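Local atomic coordinates of UV damage endonuclease (Sulfolobus acidocaldarius, PDB entry 3TC3), a protein that probably cuts damaged DNA as a metal-dependent endonuclease, the entry point of an excision repair pathway for UV lesions. Residues 56-61 against 83-88; 77-82 against 118-123; 102-107 against 151-156. One frame throughout, in Å; residues are numbered along the deposited sequence.

Contact 1: residues 56-61 against 83-88; sequences SSNLLC and TIPLAS
L59 lays one branch of its side chain against the methyl of T83: CD2 comes within 3.5 Å of T83 CG2, closer than carbons usually pack, and CG of the leucine sits a little farther from the same methyl. The two side chains meet at about a right angle, so the methyl of T83 presses into the flank of the leucine. The other branch of L59 points to a different neighbour, with CD1 at 4.2 Å from I84 CD1, and the two branches thus rest on successive residues of 83-88.

One helix position earlier, N58 supplies the polar half of the contact. Its CG stands anti to its own carbonyl carbon (chi1 -77°), which carries the amide out toward the loop, and ND2 donates to the backbone O of T83 at 3.1 Å. The N-H points almost straight at the oxygen (176°), and that oxygen lies in the plane of the asparagine amide. Seen from the acceptor the approach is less regular, since ND2 stands above the carbonyl plane of T83. At the other end of the amide, K39 binds OD1, so both sides of the group are held and its rotation is fixed. The ring of P85 comes only loosely near the amide, CG lying 4.4 Å from N58 ND2.

T83 turns its hydroxyl back to the carbonyl of S80, while I84 is gripped through its backbone N by the hydroxyl of Y145. The type II turn from I84 to A87 starts within the contact, at I84, and then leads the chain away from the helix. A side-chain amide and the leucine beside it therefore join helix 48-71 to the loop that follows strand 76-78, a helix-to-loop contact in the outer layer of a TIM barrel.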
loop_
_atom_site.group_PDB
_atom_site.type_symbol
_atom_site.label_atom_id
_atom_site.label_comp_id
_atom_site.label_asym_id
_atom_site.label_seq_id
_atom_site.Cartn_x
_atom_site.Cartn_y
_atom_site.Cartn_z
ATOM N N SER A 56 10.363 1.852 -18.204
ATOM C CA SER A 56 11.730 2.154 -17.940
ATOM C C SER A 56 11.897 3.493 -17.216
ATOM O O SER A 56 12.754 3.584 -16.341
ATOM C CB SER A 56 12.564 2.096 -19.250
ATOM O OG SER A 56 12.601 0.756 -19.671
ATOM N N SER A 57 11.177 4.534 -17.628
ATOM C CA SER A 57 11.437 5.808 -16.990
ATOM C C SER A 57 10.888 5.727 -15.566
ATOM O O SER A 57 11.523 6.259 -14.640
ATOM C CB SER A 57 10.855 7.037 -17.667
ATOM O OG SER A 57 9.498 6.905 -18.100
ATOM N N ASN A 58 9.756 5.079 -15.388
ATOM C CA ASN A 58 9.255 4.954 -14.013
ATOM C C ASN A 58 10.243 4.241 -13.110
ATOM O O ASN A 58 10.414 4.615 -11.923
ATOM C CB ASN A 58 7.908 4.199 -13.971
ATOM C CG ASN A 58 6.685 5.038 -14.407
ATOM O OD1 ASN A 58 6.676 6.291 -14.327
ATOM N ND2 ASN A 58 5.577 4.341 -14.703
ATOM N N LEU A 59 10.812 3.156 -13.622
ATOM C CA LEU A 59 11.649 2.325 -12.822
ATOM C C LEU A 59 12.967 3.072 -12.509
ATOM O O LEU A 59 13.543 2.907 -11.431
ATOM C CB LEU A 59 11.869 0.991 -13.502
ATOM C CG LEU A 59 10.624 0.074 -13.496
ATOM C CD1 LEU A 59 10.752 -1.026 -14.562
ATOM C CD2 LEU A 59 10.478 -0.571 -12.105
ATOM N N LEU A 60 13.551 3.757 -13.509
ATOM C CA LEU A 60 14.721 4.653 -13.260
ATOM C C LEU A 60 14.484 5.598 -12.085
ATOM O O LEU A 60 15.334 5.765 -11.170
ATOM C CB LEU A 60 15.028 5.501 -14.505
ATOM C CG LEU A 60 16.296 6.399 -14.334
ATOM C CD1 LEU A 60 17.216 6.280 -15.540
ATOM C CD2 LEU A 60 16.132 7.924 -13.896
ATOM N N CYS A 61 13.318 6.264 -12.115
ATOM C CA CYS A 61 12.927 7.217 -11.091
ATOM C C CYS A 61 12.703 6.490 -9.791
ATOM O O CYS A 61 13.147 6.970 -8.747
ATOM C CB CYS A 61 11.691 7.891 -11.552
ATOM S SG CYS A 61 12.066 9.187 -12.833
ATOM N N THR A 83 3.536 1.618 -12.131
ATOM C CA THR A 83 4.951 1.348 -12.497
ATOM C C THR A 83 5.014 0.754 -13.920
ATOM O O THR A 83 5.779 1.285 -14.743
ATOM C CB THR A 83 5.621 0.394 -11.498
ATOM O OG1 THR A 83 5.755 1.156 -10.267
ATOM C CG2 THR A 83 7.024 -0.030 -11.952
ATOM N N ILE A 84 4.256 -0.314 -14.144
ATOM C CA ILE A 84 4.142 -0.840 -15.549
ATOM C C ILE A 84 2.716 -0.447 -16.048
ATOM O O ILE A 84 1.728 -1.050 -15.648
ATOM C CB ILE A 84 4.214 -2.347 -15.566
ATOM C CG1 ILE A 84 5.430 -2.861 -14.797
ATOM C CG2 ILE A 84 4.173 -2.846 -17.112
ATOM C CD1 ILE A 84 6.827 -2.408 -15.374
ATOM N N PRO A 85 2.578 0.612 -16.864
ATOM C CA PRO A 85 1.247 1.064 -17.218
ATOM C C PRO A 85 0.332 0.080 -17.901
ATOM O O PRO A 85 0.836 -0.515 -18.863
ATOM C CB PRO A 85 1.543 2.259 -18.134
ATOM C CG PRO A 85 2.827 2.749 -17.734
ATOM C CD PRO A 85 3.631 1.443 -17.463
ATOM N N LEU A 86 -0.946 -0.025 -17.486
ATOM C CA LEU A 86 -1.922 -0.906 -18.135
ATOM C C LEU A 86 -1.579 -2.397 -18.088
ATOM O O LEU A 86 -2.198 -3.211 -18.783
ATOM C CB LEU A 86 -2.200 -0.487 -19.620
ATOM C CG LEU A 86 -2.723 0.942 -19.753
ATOM C CD1 LEU A 86 -2.587 1.281 -21.272
ATOM C CD2 LEU A 86 -4.193 0.937 -19.230
ATOM N N ALA A 87 -0.690 -2.789 -17.152
ATOM C CA ALA A 87 -0.220 -4.188 -17.099
ATOM C C ALA A 87 -1.284 -5.256 -16.961
ATOM O O ALA A 87 -1.077 -6.385 -17.442
ATOM C CB ALA A 87 0.812 -4.365 -15.954
ATOM N N SER A 88 -2.404 -4.947 -16.312
ATOM C CA SER A 88 -3.403 -6.054 -16.178
ATOM C C SER A 88 -4.544 -5.938 -17.165
ATOM O O SER A 88 -5.494 -6.733 -17.106
ATOM C CB SER A 88 -3.973 -6.075 -14.755
ATOM O OG SER A 88 -4.711 -4.870 -14.584
#

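Contact 2: residues 77-82 against 118-123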
loop_
_atom_site.group_PDB
_atom_site.type_symbol
_atom_site.label_atom_id
_atom_site.label_comp_id
_atom_site.label_asym_id
_atom_site.label_seq_id
_atom_site.Cartn_x
_atom_site.Cartn_y
_atom_site.Cartn_z
ATOM N N PHE A 77 8.419 2.231 1.640
ATOM C CA PHE A 77 7.902 2.915 0.440
ATOM C C PHE A 77 6.740 2.140 -0.123
ATOM O O PHE A 77 6.735 0.911 -0.087
ATOM C CB PHE A 77 9.020 3.019 -0.629
ATOM C CG PHE A 77 8.663 3.983 -1.719
ATOM C CD1 PHE A 77 8.555 5.382 -1.449
ATOM C CD2 PHE A 77 8.407 3.519 -3.066
ATOM C CE1 PHE A 77 8.101 6.236 -2.502
ATOM C CE2 PHE A 77 8.021 4.420 -4.090
ATOM C CZ PHE A 77 7.903 5.823 -3.796
ATOM N N ARG A 78 5.783 2.874 -0.671
ATOM C CA ARG A 78 4.616 2.274 -1.377
ATOM C C ARG A 78 4.845 2.459 -2.865
ATOM O O ARG A 78 4.758 3.562 -3.381
ATOM C CB ARG A 78 3.217 2.770 -0.919
ATOM C CG ARG A 78 2.095 1.889 -1.640
ATOM C CD ARG A 78 0.668 2.493 -1.295
ATOM N NE ARG A 78 0.396 2.395 0.170
ATOM C CZ ARG A 78 -0.549 3.179 0.715
ATOM N NH1 ARG A 78 -1.263 4.003 -0.037
ATOM N NH2 ARG A 78 -0.797 3.102 1.963
ATOM N N ILE A 79 5.222 1.380 -3.560
ATOM C CA ILE A 79 5.506 1.481 -5.030
ATOM C C ILE A 79 4.205 1.731 -5.792
ATOM O O ILE A 79 3.161 1.114 -5.515
ATOM C CB ILE A 79 6.155 0.199 -5.499
ATOM C CG1 ILE A 79 7.526 0.075 -4.853
ATOM C CG2 ILE A 79 6.278 0.189 -7.056
ATOM C CD1 ILE A 79 8.286 -1.277 -5.222
ATOM N N SER A 80 4.300 2.669 -6.724
ATOM C CA SER A 80 3.126 3.021 -7.510
ATOM C C SER A 80 2.575 1.845 -8.349
ATOM O O SER A 80 3.368 1.091 -8.961
ATOM C CB SER A 80 3.521 4.156 -8.513
ATOM O OG SER A 80 2.405 4.365 -9.401
ATOM N N SER A 81 1.271 1.705 -8.376
ATOM C CA SER A 81 0.595 0.693 -9.271
ATOM C C SER A 81 0.743 1.069 -10.716
ATOM O O SER A 81 0.532 0.212 -11.609
ATOM C CB SER A 81 -0.866 0.505 -8.890
ATOM O OG SER A 81 -0.924 0.099 -7.536
ATOM N N ASN A 82 1.136 2.320 -10.996
ATOM C CA ASN A 82 1.339 2.688 -12.438
ATOM C C ASN A 82 2.689 2.274 -12.939
ATOM O O ASN A 82 3.021 2.533 -14.133
ATOM C CB ASN A 82 1.188 4.227 -12.580
ATOM C CG ASN A 82 -0.154 4.695 -12.376
ATOM O OD1 ASN A 82 -1.128 3.950 -12.507
ATOM N ND2 ASN A 82 -0.277 6.039 -12.157
ATOM N N ILE A 118 8.451 -2.710 1.670
ATOM C CA ILE A 118 7.657 -2.286 0.473
ATOM C C ILE A 118 6.172 -2.680 0.611
ATOM O O ILE A 118 5.822 -3.825 1.015
ATOM C CB ILE A 118 8.233 -2.987 -0.803
ATOM C CG1 ILE A 118 9.641 -2.412 -1.148
ATOM C CG2 ILE A 118 7.339 -2.802 -2.012
ATOM C CD1 ILE A 118 9.672 -0.881 -1.376
ATOM N N SER A 119 5.299 -1.777 0.232
ATOM C CA SER A 119 3.894 -2.115 0.093
ATOM C C SER A 119 3.416 -1.591 -1.284
ATOM O O SER A 119 4.160 -0.858 -1.991
ATOM C CB SER A 119 3.032 -1.511 1.185
ATOM O OG SER A 119 3.071 -0.096 1.092
ATOM N N MET A 120 2.255 -2.094 -1.723
ATOM C CA MET A 120 1.572 -1.549 -2.889
ATOM C C MET A 120 0.111 -1.553 -2.537
ATOM O O MET A 120 -0.363 -2.434 -1.823
ATOM C CB MET A 120 1.767 -2.373 -4.168
ATOM C CG MET A 120 3.290 -2.440 -4.605
ATOM S SD MET A 120 3.428 -3.304 -6.232
ATOM C CE MET A 120 2.830 -1.985 -7.322
ATOM N N HIS A 121 -0.650 -0.632 -3.180
ATOM C CA HIS A 121 -2.134 -0.572 -2.962
ATOM C C HIS A 121 -2.751 -0.400 -4.340
ATOM O O HIS A 121 -2.742 0.678 -4.921
ATOM C CB HIS A 121 -2.429 0.668 -2.090
ATOM C CG HIS A 121 -3.909 0.972 -1.838
ATOM N ND1 HIS A 121 -4.697 1.580 -2.725
ATOM C CD2 HIS A 121 -4.662 0.849 -0.666
ATOM C CE1 HIS A 121 -5.926 1.802 -2.183
ATOM N NE2 HIS A 121 -5.898 1.374 -0.914
ATOM N N PRO A 122 -3.367 -1.432 -4.838
ATOM C CA PRO A 122 -4.008 -1.339 -6.167
ATOM C C PRO A 122 -5.167 -0.358 -6.243
ATOM O O PRO A 122 -5.569 -0.006 -7.357
ATOM C CB PRO A 122 -4.537 -2.775 -6.469
ATOM C CG PRO A 122 -4.094 -3.518 -5.436
ATOM C CD PRO A 122 -3.393 -2.791 -4.294
ATOM N N GLY A 123 -5.783 -0.046 -5.113
ATOM C CA GLY A 123 -6.923 0.949 -5.073
ATOM C C GLY A 123 -8.288 0.412 -5.472
ATOM O O GLY A 123 -8.490 -0.784 -5.527
HETATM O O HOH W 1 0.507 0.949 -5.215
#
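With chi1 at -173° and a bend at chi3, R78 runs alongside H121. R78 CD lies 3.7 Å from H121 CB, and this CB covers one face of the guanidinium; S119 OG sits at its edge, in plane. The backbones pair in parallel: S119 N donates to F77 O (3.1 Å), and I79 N to S119 O (2.9 Å), nearly in line with the carbonyl. On the opposite face of the sheet from R78 and S119, F77 CB meets I118 CD1 at 4.0 Å. Farther on, I79 CD1 packs on I118 CG2 at 3.7 Å, and M120, bent at chi3, brings CE against the carbonyl oxygens of I79 and S80. Where direct pairing stops, one water bridges the two chains beyond the paired strands: it donates to I79 O, accepts from H121 N (2.8 Å) and bonds S81 OG, which H146 also holds. R78 NH2 forms salt bridges with D251 and E288, both manganese ligands. S119 at the edge and H121 over a face thus pack against a second-shell arginine, whose charge would probably offset part of the negative charge of these carboxylates and help set their positions beside the metal.

Contact 3: residues 102-107 against 151-156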
loop_
_atom_site.group_PDB
_atom_site.type_symbol
_atom_site.label_atom_id
_atom_site.label_comp_id
_atom_site.label_asym_id
_atom_site.label_seq_id
_atom_site.Cartn_x
_atom_site.Cartn_y
_atom_site.Cartn_z
ATOM N N HIS A 102 16.684 -6.694 -15.872
ATOM C CA HIS A 102 17.875 -5.992 -15.379
ATOM C C HIS A 102 17.597 -4.993 -14.276
ATOM O O HIS A 102 18.066 -5.098 -13.122
ATOM C CB HIS A 102 18.508 -5.270 -16.572
ATOM C CG HIS A 102 17.495 -4.884 -17.647
ATOM N ND1 HIS A 102 16.779 -3.735 -17.599
ATOM C CD2 HIS A 102 17.108 -5.540 -18.815
ATOM C CE1 HIS A 102 15.994 -3.658 -18.680
ATOM N NE2 HIS A 102 16.195 -4.760 -19.425
ATOM N N ILE A 103 16.839 -3.959 -14.663
ATOM C CA ILE A 103 16.497 -2.850 -13.782
ATOM C C ILE A 103 15.627 -3.378 -12.631
ATOM O O ILE A 103 15.796 -2.921 -11.510
ATOM C CB ILE A 103 15.775 -1.674 -14.533
ATOM C CG1 ILE A 103 16.564 -1.284 -15.827
ATOM C CG2 ILE A 103 15.582 -0.433 -13.589
ATOM C CD1 ILE A 103 15.706 -0.748 -17.022
ATOM N N LEU A 104 14.696 -4.316 -12.932
ATOM C CA LEU A 104 13.848 -4.910 -11.857
ATOM C C LEU A 104 14.664 -5.641 -10.777
ATOM O O LEU A 104 14.459 -5.405 -9.560
ATOM C CB LEU A 104 12.736 -5.771 -12.457
ATOM C CG LEU A 104 11.726 -5.017 -13.317
ATOM C CD1 LEU A 104 10.856 -5.939 -14.233
ATOM C CD2 LEU A 104 10.764 -4.217 -12.262
ATOM N N GLY A 105 15.593 -6.493 -11.198
ATOM C CA GLY A 105 16.494 -7.153 -10.272
ATOM C C GLY A 105 17.356 -6.164 -9.485
ATOM O O GLY A 105 17.588 -6.360 -8.297
ATOM N N ASP A 106 17.815 -5.090 -10.131
ATOM C CA ASP A 106 18.702 -4.091 -9.528
ATOM C C ASP A 106 17.969 -3.359 -8.383
ATOM O O ASP A 106 18.539 -3.198 -7.281
ATOM C CB ASP A 106 19.177 -3.092 -10.582
ATOM C CG ASP A 106 19.903 -1.899 -9.986
ATOM O OD1 ASP A 106 21.054 -2.053 -9.525
ATOM O OD2 ASP A 106 19.375 -0.760 -9.974
ATOM N N ILE A 107 16.690 -3.002 -8.652
ATOM C CA ILE A 107 15.878 -2.282 -7.678
ATOM C C ILE A 107 15.628 -3.231 -6.509
ATOM O O ILE A 107 15.772 -2.836 -5.361
ATOM C CB ILE A 107 14.574 -1.805 -8.321
ATOM C CG1 ILE A 107 14.846 -0.554 -9.204
ATOM C CG2 ILE A 107 13.535 -1.457 -7.166
ATOM C CD1 ILE A 107 13.735 -0.308 -10.264
ATOM N N ASP A 151 7.491 -10.092 -7.584
ATOM C CA ASP A 151 8.293 -11.271 -7.901
ATOM C C ASP A 151 9.453 -10.909 -8.798
ATOM O O ASP A 151 10.551 -11.471 -8.664
ATOM C CB ASP A 151 7.429 -12.260 -8.632
ATOM C CG ASP A 151 6.533 -13.093 -7.769
ATOM O OD1 ASP A 151 6.657 -13.128 -6.541
ATOM O OD2 ASP A 151 5.692 -13.792 -8.386
ATOM N N SER A 152 9.273 -10.029 -9.761
ATOM C CA SER A 152 10.316 -9.694 -10.728
ATOM C C SER A 152 11.442 -8.958 -10.066
ATOM O O SER A 152 12.594 -9.015 -10.568
ATOM C CB SER A 152 9.726 -8.855 -11.875
ATOM O OG SER A 152 9.516 -7.475 -11.510
ATOM N N MET A 153 11.159 -8.265 -8.959
ATOM C CA MET A 153 12.200 -7.592 -8.166
ATOM C C MET A 153 12.889 -8.566 -7.203
ATOM O O MET A 153 13.933 -8.218 -6.644
ATOM C CB MET A 153 11.606 -6.432 -7.355
ATOM C CG MET A 153 11.064 -5.403 -8.298
ATOM S SD MET A 153 10.274 -4.038 -7.401
ATOM C CE MET A 153 9.943 -2.891 -8.715
ATOM N N GLY A 154 12.359 -9.781 -7.046
ATOM C CA GLY A 154 12.914 -10.740 -6.086
ATOM C C GLY A 154 12.700 -10.333 -4.637
ATOM O O GLY A 154 13.515 -10.664 -3.758
ATOM N N ILE A 155 11.606 -9.617 -4.354
ATOM C CA ILE A 155 11.298 -9.250 -3.009
ATOM C C ILE A 155 9.918 -9.753 -2.557
ATOM O O ILE A 155 9.150 -10.343 -3.372
ATOM C CB ILE A 155 11.337 -7.719 -2.882
ATOM C CG1 ILE A 155 10.161 -7.081 -3.665
ATOM C CG2 ILE A 155 12.738 -7.124 -3.367
ATOM C CD1 ILE A 155 10.131 -5.510 -3.550
ATOM N N GLU A 156 9.682 -9.617 -1.267
ATOM C CA GLU A 156 8.352 -10.054 -0.748
ATOM C C GLU A 156 7.370 -8.890 -0.866
ATOM O O GLU A 156 6.734 -8.803 -1.975
ATOM C CB GLU A 156 8.411 -10.592 0.674
ATOM C CG GLU A 156 9.283 -11.920 0.891
ATOM C CD GLU A 156 9.022 -13.057 -0.090
ATOM O OE1 GLU A 156 7.867 -13.330 -0.492
ATOM O OE2 GLU A 156 10.007 -13.750 -0.440
#
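The apolar contacts centre on M153 and L104, which touch through their outer carbons: L104 CD2 lies 3.9 Å from M153 CE as the two side chains pass at a slant. M153 is extended beyond CG, and this straight chain takes its sulfur and methyl past L104 to I107. There I107 CG2 stands 4.2 Å from M153 SD, with CE at a similar distance, so the end of the methionine serves both residues of helix 101-113.

A second set of contacts sets carbon against polar atoms. Both branches of L104 come up to the hydroxyl of S152 from the same side, CD1 at 3.4 Å from S152 OG and CD2 only slightly farther. The serine oxygen is not left to the leucine alone, for it is hydrogen-bonded to the carbonyl of L149 in its own helix. Its position between the backbone N and carbonyl carbon (chi1 78°) suits that bond while bringing OG up against the leucine branches.

Backbone contacts make up the third group. M153 CA directs its hydrogen at L104 O, 3.4 Å away with an angle of 149° at the hydrogen. No conventional hydrogen bond crosses between the two segments. The close approach happens at G105, whose CA is 4.8 Å from that of M153. G154 then ends the second helix in a Schellman motif, its N bonding D151 O at 3.0 Å.

Around this meeting point, W96 of helix 96-99 touches both L104 and S152, and L59 of helix 48-71 packs on L104 and I107. The contact therefore joins helix 101-113 to the C-terminal end of helix 133-153, on either side of strand 117-120 in the chain.

How the contacts relate
Contact 2 is the innermost of the three, about 5 Å between its centre and that of the chain, whereas contacts 1 and 3 lie about 17 and 18 Å out in the helical layer, yet mostly buried too. Paired strands, a bridging water and an arginine near the metal give contact 2 its polar character; contact 1 mixes one side-chain amide hydrogen bond with apolar packing, and contact 3, with no hydrogen bond between its two segments, relies on apolar packing. L59 links the outer pair, its CD2 3.7 Å from L104 CD2. Inward, I79 CD1 reaches M153 SD at 4.0 Å, tying contact 2 to contact 3. Contacts 1 and 2 share the chain run from 77 to 88.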